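Local coordinates for natural cytotoxicity triggering receptor 2 (Homo sapiens, PDB 1HKF), which acts as a cytotoxicity-activating receptor of natural killer cells and may help activated cells lyse tumour cells, the chain being its extracellular immunoglobulin domain, at residues A[75-78]-A[83-86]; A[101-106]-A[111-116]. All coordinates share one frame; numbering follows the deposited sequence.

Contact 1: A[75-78]-A[83-86]; sequences IWDD and FFTV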
ATOM      1  N   ILE A  75       4.591 -11.085   3.695  1.00 27.56           N
ATOM      2  CA  ILE A  75       3.439 -11.028   4.571  1.00 27.75           C
ATOM      3  C   ILE A  75       3.941 -10.727   5.967  1.00 27.10           C
ATOM      4  O   ILE A  75       4.972 -11.199   6.368  1.00 27.71           O
ATOM      5  CB  ILE A  75       2.626 -12.395   4.634  1.00 27.89           C
ATOM      6  CG1 ILE A  75       1.757 -12.563   3.393  1.00 27.82           C
ATOM      7  CG2 ILE A  75       1.694 -12.437   5.881  1.00 25.04           C
ATOM      8  CD1 ILE A  75       1.126 -13.958   3.253  1.00 29.47           C
ATOM      9  N   TRP A  76       3.234  -9.894   6.697  1.00 24.57           N
ATOM     10  CA  TRP A  76       3.614  -9.733   8.051  1.00 23.94           C
ATOM     11  C   TRP A  76       2.308 -10.119   8.740  1.00 23.34           C
ATOM     12  O   TRP A  76       1.271  -9.486   8.488  1.00 21.97           O
ATOM     13  CB  TRP A  76       3.970  -8.294   8.429  1.00 25.60           C
ATOM     14  CG  TRP A  76       4.165  -8.185   9.914  1.00 26.80           C
ATOM     15  CD1 TRP A  76       3.288  -7.672  10.815  1.00 27.66           C
ATOM     16  CD2 TRP A  76       5.294  -8.652  10.674  1.00 28.23           C
ATOM     17  NE1 TRP A  76       3.798  -7.780  12.100  1.00 28.76           N
ATOM     18  CE2 TRP A  76       5.031  -8.374  12.032  1.00 28.71           C
ATOM     19  CE3 TRP A  76       6.509  -9.270  10.330  1.00 30.11           C
ATOM     20  CZ2 TRP A  76       5.938  -8.681  13.051  1.00 29.14           C
ATOM     21  CZ3 TRP A  76       7.421  -9.575  11.348  1.00 28.14           C
ATOM     22  CH2 TRP A  76       7.127  -9.274  12.686  1.00 31.06           C
ATOM     23  N   ASP A  77       2.351 -11.147   9.588  1.00 22.20           N
ATOM     24  CA  ASP A  77       1.137 -11.557  10.305  1.00 23.70           C
ATOM     25  C   ASP A  77       1.315 -11.528  11.794  1.00 25.18           C
ATOM     26  O   ASP A  77       2.265 -12.093  12.339  1.00 25.33           O
ATOM     27  CB  ASP A  77       0.726 -12.952   9.880  1.00 23.72           C
ATOM     28  CG  ASP A  77      -0.433 -13.481  10.687  1.00 25.78           C
ATOM     29  OD1 ASP A  77      -1.349 -12.682  10.942  1.00 22.16           O
ATOM     30  OD2 ASP A  77      -0.410 -14.695  11.049  1.00 26.77           O
ATOM     31  N   ASP A  78       0.407 -10.864  12.479  1.00 26.60           N
ATOM     32  CA  ASP A  78       0.501 -10.848  13.913  1.00 27.97           C
ATOM     33  C   ASP A  78      -0.872 -11.103  14.519  1.00 28.63           C
ATOM     34  O   ASP A  78      -1.701 -10.204  14.546  1.00 28.22           O
ATOM     35  CB  ASP A  78       1.040  -9.517  14.456  1.00 29.98           C
ATOM     36  CG  ASP A  78       1.160  -9.534  16.004  1.00 31.78           C
ATOM     37  OD1 ASP A  78       0.865 -10.600  16.634  1.00 29.98           O
ATOM     38  OD2 ASP A  78       1.540  -8.504  16.597  1.00 31.00           O
ATOM     39  N   PHE A  83      -4.828  -9.403  12.253  1.00 29.94           N
ATOM     40  CA  PHE A  83      -4.812  -9.321  10.782  1.00 29.32           C
ATOM     41  C   PHE A  83      -3.419  -9.505  10.308  1.00 27.67           C
ATOM     42  O   PHE A  83      -2.492  -9.395  11.113  1.00 27.75           O
ATOM     43  CB  PHE A  83      -5.317  -7.949  10.272  1.00 29.96           C
ATOM     44  CG  PHE A  83      -4.416  -6.777  10.639  1.00 28.39           C
ATOM     45  CD1 PHE A  83      -4.604  -6.076  11.823  1.00 29.80           C
ATOM     46  CD2 PHE A  83      -3.386  -6.376   9.779  1.00 29.32           C
ATOM     47  CE1 PHE A  83      -3.771  -4.958  12.172  1.00 30.42           C
ATOM     48  CE2 PHE A  83      -2.552  -5.291  10.084  1.00 27.29           C
ATOM     49  CZ  PHE A  83      -2.741  -4.575  11.284  1.00 29.51           C
ATOM     50  N   PHE A  84      -3.281  -9.850   9.031  1.00 26.31           N
ATOM     51  CA  PHE A  84      -1.983  -9.930   8.391  1.00 25.16           C
ATOM     52  C   PHE A  84      -2.011  -8.957   7.203  1.00 27.16           C
ATOM     53  O   PHE A  84      -3.082  -8.532   6.736  1.00 26.36           O
ATOM     54  CB  PHE A  84      -1.609 -11.314   7.913  1.00 25.35           C
ATOM     55  CG  PHE A  84      -2.486 -11.889   6.842  1.00 26.96           C
ATOM     56  CD1 PHE A  84      -3.699 -12.491   7.168  1.00 27.13           C
ATOM     57  CD2 PHE A  84      -2.033 -11.975   5.525  1.00 27.43           C
ATOM     58  CE1 PHE A  84      -4.447 -13.170   6.220  1.00 26.20           C
ATOM     59  CE2 PHE A  84      -2.772 -12.664   4.547  1.00 28.56           C
ATOM     60  CZ  PHE A  84      -4.003 -13.270   4.913  1.00 27.06           C
ATOM     61  N   THR A  85      -0.827  -8.566   6.756  1.00 26.80           N
ATOM     62  CA  THR A  85      -0.704  -7.615   5.674  1.00 25.67           C
ATOM     63  C   THR A  85       0.172  -8.192   4.610  1.00 26.01           C
ATOM     64  O   THR A  85       1.293  -8.592   4.901  1.00 25.61           O
ATOM     65  CB  THR A  85       0.030  -6.335   6.120  1.00 25.57           C
ATOM     66  OG1 THR A  85      -0.702  -5.696   7.179  1.00 26.24           O
ATOM     67  CG2 THR A  85       0.145  -5.386   4.926  1.00 23.86           C
ATOM     68  N   VAL A  86      -0.336  -8.247   3.389  1.00 26.22           N
ATOM     69  CA  VAL A  86       0.456  -8.689   2.255  1.00 27.65           C
ATOM     70  C   VAL A  86       1.042  -7.410   1.562  1.00 27.89           C
ATOM     71  O   VAL A  86       0.344  -6.402   1.405  1.00 28.61           O
ATOM     72  CB  VAL A  86      -0.432  -9.395   1.211  1.00 28.91           C
ATOM     73  CG1 VAL A  86       0.412  -9.835  -0.028  1.00 25.90           C
ATOM     74  CG2 VAL A  86      -1.110 -10.612   1.869  1.00 29.39           C
TER
HETATM   75  O   HOH W   1       0.365  -6.920   9.484  1.00 34.84           O
HETATM   76  O   HOH W   2      -0.581  -7.723  11.794  1.00 29.95           O
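This is an antiparallel strand pairing in which 75-78 and 83-86 form the two arms of a beta hairpin, with 73-78 as an edge strand and 83-88 as the central strand of the three-stranded sheet that 28-33 completes. W76 and T85 make the hydrogen-bonded pair: W76 N donates to T85 O at 2.9 Å, and T85 N returns the bond to W76 O at 2.9 Å. W76 O is gripped twice, because a water also donates to it. That water reaches T85 OG1 at 2.8 Å and ties the threonine hydroxyl to the opposite strand. Nearer the turn, a second water receives a weak bond from D78 N and donates to F83 O at 2.6 Å.

I75, D77, F84 and V86 share the buried face. F84 CG sits between its backbone N and carbonyl carbon (chi1 64°), and F84 CD2 lies 3.8 Å from I75 CG2, which approaches the ring obliquely. The other branch of I75, CG1, meets V86 CG2 at 3.8 Å. D77 OD1 comes to 3.3 Å from F84 CB, with the carboxylate plane turned 79° from the ring. This buried carboxylate is satisfied on both oxygens: Y34 binds OD1, while Y41 and K44 bind OD2. On the other face, D78 forms a salt bridge with R65. The pairing is the D-E hairpin of an immunoglobulin V-set domain.

Contact 2: A[101-106]-A[111-116]; sequences CRIYRP and VSKSVR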
ATOM      1  N   CYS A 101      -6.535 -13.655  -0.357  1.00 29.03           N
ATOM      2  CA  CYS A 101      -5.705 -13.807   0.806  1.00 32.51           C
ATOM      3  C   CYS A 101      -6.487 -14.991   1.502  1.00 32.33           C
ATOM      4  O   CYS A 101      -7.718 -14.979   1.574  1.00 29.64           O
ATOM      5  CB  CYS A 101      -5.667 -12.535   1.646  1.00 34.59           C
ATOM      6  SG  CYS A 101      -7.254 -12.152   2.357  1.00 42.81           S
ATOM      7  N   ARG A 102      -5.768 -16.054   1.875  1.00 31.63           N
ATOM      8  CA  ARG A 102      -6.381 -17.216   2.509  1.00 32.12           C
ATOM      9  C   ARG A 102      -5.779 -17.533   3.877  1.00 33.00           C
ATOM     10  O   ARG A 102      -4.629 -17.219   4.147  1.00 34.62           O
ATOM     11  CB  ARG A 102      -6.268 -18.416   1.595  1.00 32.08           C
ATOM     12  CG  ARG A 102      -7.214 -18.351   0.442  1.00 34.89           C
ATOM     13  CD  ARG A 102      -6.979 -19.471  -0.547  1.00 38.58           C
ATOM     14  NE  ARG A 102      -8.053 -19.473  -1.527  1.00 43.07           N
ATOM     15  CZ  ARG A 102      -8.067 -20.231  -2.614  1.00 46.25           C
ATOM     16  NH1 ARG A 102      -7.057 -21.055  -2.869  1.00 47.31           N
ATOM     17  NH2 ARG A 102      -9.104 -20.166  -3.444  1.00 49.26           N
ATOM     18  N   ILE A 103      -6.585 -18.125   4.744  1.00 31.93           N
ATOM     19  CA  ILE A 103      -6.203 -18.483   6.114  1.00 31.26           C
ATOM     20  C   ILE A 103      -6.558 -19.978   6.228  1.00 32.02           C
ATOM     21  O   ILE A 103      -7.710 -20.360   5.997  1.00 30.24           O
ATOM     22  CB  ILE A 103      -7.022 -17.659   7.107  1.00 29.81           C
ATOM     23  CG1 ILE A 103      -6.879 -16.185   6.768  1.00 30.78           C
ATOM     24  CG2 ILE A 103      -6.597 -17.953   8.498  1.00 30.42           C
ATOM     25  CD1 ILE A 103      -7.601 -15.250   7.709  1.00 31.94           C
ATOM     26  N   TYR A 104      -5.544 -20.784   6.543  1.00 31.53           N
ATOM     27  CA  TYR A 104      -5.583 -22.260   6.596  1.00 31.94           C
ATOM     28  C   TYR A 104      -5.577 -22.843   8.017  1.00 32.91           C
ATOM     29  O   TYR A 104      -4.788 -22.428   8.880  1.00 32.92           O
ATOM     30  CB  TYR A 104      -4.381 -22.822   5.842  1.00 32.52           C
ATOM     31  CG  TYR A 104      -4.259 -22.307   4.436  1.00 36.03           C
ATOM     32  CD1 TYR A 104      -4.956 -22.924   3.396  1.00 36.02           C
ATOM     33  CD2 TYR A 104      -3.463 -21.183   4.139  1.00 37.70           C
ATOM     34  CE1 TYR A 104      -4.874 -22.439   2.094  1.00 38.45           C
ATOM     35  CE2 TYR A 104      -3.374 -20.676   2.837  1.00 39.18           C
ATOM     36  CZ  TYR A 104      -4.086 -21.309   1.821  1.00 39.73           C
ATOM     37  OH  TYR A 104      -4.031 -20.810   0.542  1.00 39.84           O
ATOM     38  N   ARG A 105      -6.448 -23.816   8.254  1.00 31.94           N
ATOM     39  CA  ARG A 105      -6.578 -24.480   9.566  1.00 30.66           C
ATOM     40  C   ARG A 105      -5.435 -25.499   9.809  1.00 29.15           C
ATOM     41  O   ARG A 105      -4.963 -26.151   8.866  1.00 30.44           O
ATOM     42  CB  ARG A 105      -7.993 -25.131   9.701  1.00 30.45           C
ATOM     43  CG  ARG A 105      -9.185 -24.156   9.668  1.00 31.36           C
ATOM     44  CD  ARG A 105     -10.455 -24.788  10.240  1.00 32.07           C
ATOM     45  NE  ARG A 105     -11.674 -24.009   9.975  1.00 31.39           N
ATOM     46  CZ  ARG A 105     -12.356 -24.045   8.831  1.00 31.28           C
ATOM     47  NH1 ARG A 105     -11.950 -24.834   7.840  1.00 31.15           N
ATOM     48  NH2 ARG A 105     -13.435 -23.302   8.678  1.00 29.94           N
ATOM     49  N   PRO A 106      -5.018 -25.614  11.073  1.00 29.33           N
ATOM     50  CA  PRO A 106      -3.909 -26.550  11.375  1.00 30.25           C
ATOM     51  C   PRO A 106      -4.219 -27.951  11.002  1.00 33.88           C
ATOM     52  O   PRO A 106      -3.572 -28.629  10.202  1.00 33.54           O
ATOM     53  CB  PRO A 106      -3.685 -26.347  12.875  1.00 28.04           C
ATOM     54  CG  PRO A 106      -4.118 -24.943  13.131  1.00 27.40           C
ATOM     55  CD  PRO A 106      -5.338 -24.722  12.280  1.00 27.87           C
ATOM     56  N   VAL A 111      -9.643 -24.054   4.391  1.00 36.95           N
ATOM     57  CA  VAL A 111      -9.686 -22.617   4.455  1.00 35.10           C
ATOM     58  C   VAL A 111     -10.782 -22.119   5.336  1.00 35.53           C
ATOM     59  O   VAL A 111     -11.959 -22.388   5.076  1.00 36.32           O
ATOM     60  CB  VAL A 111      -9.841 -22.052   3.030  1.00 37.02           C
ATOM     61  CG1 VAL A 111      -9.963 -20.512   3.055  1.00 35.91           C
ATOM     62  CG2 VAL A 111      -8.647 -22.501   2.181  1.00 34.96           C
ATOM     63  N   SER A 112     -10.420 -21.369   6.375  1.00 35.68           N
ATOM     64  CA  SER A 112     -11.411 -20.837   7.297  1.00 35.44           C
ATOM     65  C   SER A 112     -11.890 -19.448   6.941  1.00 36.63           C
ATOM     66  O   SER A 112     -12.912 -18.970   7.457  1.00 37.71           O
ATOM     67  CB  SER A 112     -10.842 -20.810   8.704  1.00 37.35           C
ATOM     68  OG  SER A 112      -9.749 -19.934   8.813  1.00 37.72           O
ATOM     69  N   LYS A 113     -11.129 -18.758   6.103  1.00 36.61           N
ATOM     70  CA  LYS A 113     -11.512 -17.427   5.660  1.00 35.71           C
ATOM     71  C   LYS A 113     -10.691 -17.120   4.426  1.00 35.37           C
ATOM     72  O   LYS A 113      -9.533 -17.528   4.292  1.00 34.63           O
ATOM     73  CB  LYS A 113     -11.286 -16.390   6.747  1.00 36.44           C
ATOM     74  CG  LYS A 113     -11.651 -14.908   6.362  1.00 36.76           C
ATOM     75  CD  LYS A 113     -12.286 -14.225   7.566  1.00 40.02           C
ATOM     76  CE  LYS A 113     -12.056 -12.714   7.647  1.00 43.82           C
ATOM     77  NZ  LYS A 113     -12.218 -12.069   6.330  1.00 43.72           N
ATOM     78  N   SER A 114     -11.332 -16.465   3.476  1.00 34.41           N
ATOM     79  CA  SER A 114     -10.672 -16.105   2.246  1.00 34.17           C
ATOM     80  C   SER A 114     -11.389 -14.889   1.684  1.00 35.62           C
ATOM     81  O   SER A 114     -12.623 -14.769   1.815  1.00 36.41           O
ATOM     82  CB  SER A 114     -10.740 -17.256   1.289  1.00 33.88           C
ATOM     83  OG  SER A 114     -12.080 -17.432   0.932  1.00 37.06           O
ATOM     84  N   VAL A 115     -10.622 -13.964   1.093  1.00 34.97           N
ATOM     85  CA  VAL A 115     -11.179 -12.750   0.497  1.00 33.13           C
ATOM     86  C   VAL A 115     -10.609 -12.667  -0.909  1.00 33.70           C
ATOM     87  O   VAL A 115      -9.406 -12.846  -1.117  1.00 33.45           O
ATOM     88  CB  VAL A 115     -10.805 -11.490   1.312  1.00 33.77           C
ATOM     89  CG1 VAL A 115     -11.456 -10.244   0.703  1.00 32.23           C
ATOM     90  CG2 VAL A 115     -11.284 -11.655   2.764  1.00 29.71           C
ATOM     91  N   ARG A 116     -11.495 -12.445  -1.881  1.00 32.88           N
ATOM     92  CA  ARG A 116     -11.099 -12.348  -3.277  1.00 31.82           C
ATOM     93  C   ARG A 116     -10.914 -10.867  -3.637  1.00 30.91           C
ATOM     94  O   ARG A 116     -11.714  -9.997  -3.206  1.00 28.97           O
ATOM     95  CB  ARG A 116     -12.175 -12.939  -4.183  1.00 31.33           C
ATOM     96  CG  ARG A 116     -11.691 -13.265  -5.567  1.00 30.76           C
ATOM     97  CD  ARG A 116     -12.868 -13.550  -6.530  1.00 30.86           C
ATOM     98  NE  ARG A 116     -12.393 -14.268  -7.725  1.00 30.42           N
ATOM     99  CZ  ARG A 116     -13.005 -14.218  -8.906  1.00 31.00           C
ATOM    100  NH1 ARG A 116     -14.119 -13.501  -9.038  1.00 28.54           N
ATOM    101  NH2 ARG A 116     -12.478 -14.834  -9.965  1.00 29.58           N
TER
HETATM  102  O   HOH W   3     -13.912 -24.767   5.205  1.00 48.73           O
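I103 O accepts the shortest bond across this contact, from S112 N at 2.9 Å. The two segments are arms of the F-G hairpin of the V-set immunoglobulin fold, and they run antiparallel in the five-stranded sheet. The same oxygen also receives a CA-H...O contact from V111 CA. Further along, C101 N and V115 O bond at 3.1 Å, and V115 N gives the reciprocal bond to C101 O. Both lie in the carbonyl plane of their acceptor. I103 N reaches K113 O between these pairs.

C101, I103, K113 and V115 carry their side chains on one face. C101 SG lies 3.8 Å from V115 CB and is disulfide-bonded to C32, the bridge between the two sheets. I103 and K113 lie side by side and point the same way, with I103 CD1 against K113 CB. The lysine chain then bends at chi2 and leads away.

R102, Y104, V111 and S114 occupy the opposite face. The V111 and Y104 side chains lie side by side, and V111 CG2 touches Y104 CE1 at 3.8 Å. R102 meets S114 through its aliphatic part, CG to CB, and then extends past it; its guanidinium has W100 as a cation-pi partner.

At the loop end, R105 reaches back over S112. Its CG is anti to the carbonyl carbon (chi1 -63°) and the chain stays extended to NE; a turn there (chi4 82°) lays one guanidinium face over S112 CB, off centre toward the rim. S112 OG is hydrogen-bonded to E42. R105 NH1 hydrogen-bonds to S110 OG and, in the guanidinium plane, donates at 3.3 Å to a water; that water donates in turn to V111 O at 3.1 Å.

How the contacts relate
Contact 1 and contact 2 belong to the two facing sheets of one immunoglobulin domain, with centres about 13 Å apart. They are hairpins in series, since strand 97-104 follows strand 83-88 in the chain. F84 joins them directly. Its ring leaves 83-86 and crosses the interior, where F84 CZ packs on C101 CB at 3.7 Å and F84 CE1 on I103 CG1 at 3.9 Å. The C32-C101 disulfide spans the same interior: F84 is joined to C32 by backbone hydrogen bonding, and C101 lies in contact 2. Y34 also touches both contacts, meeting F84 and D77 in the first and I103 in the second. The inward faces of both contacts thus line the core between the sheets.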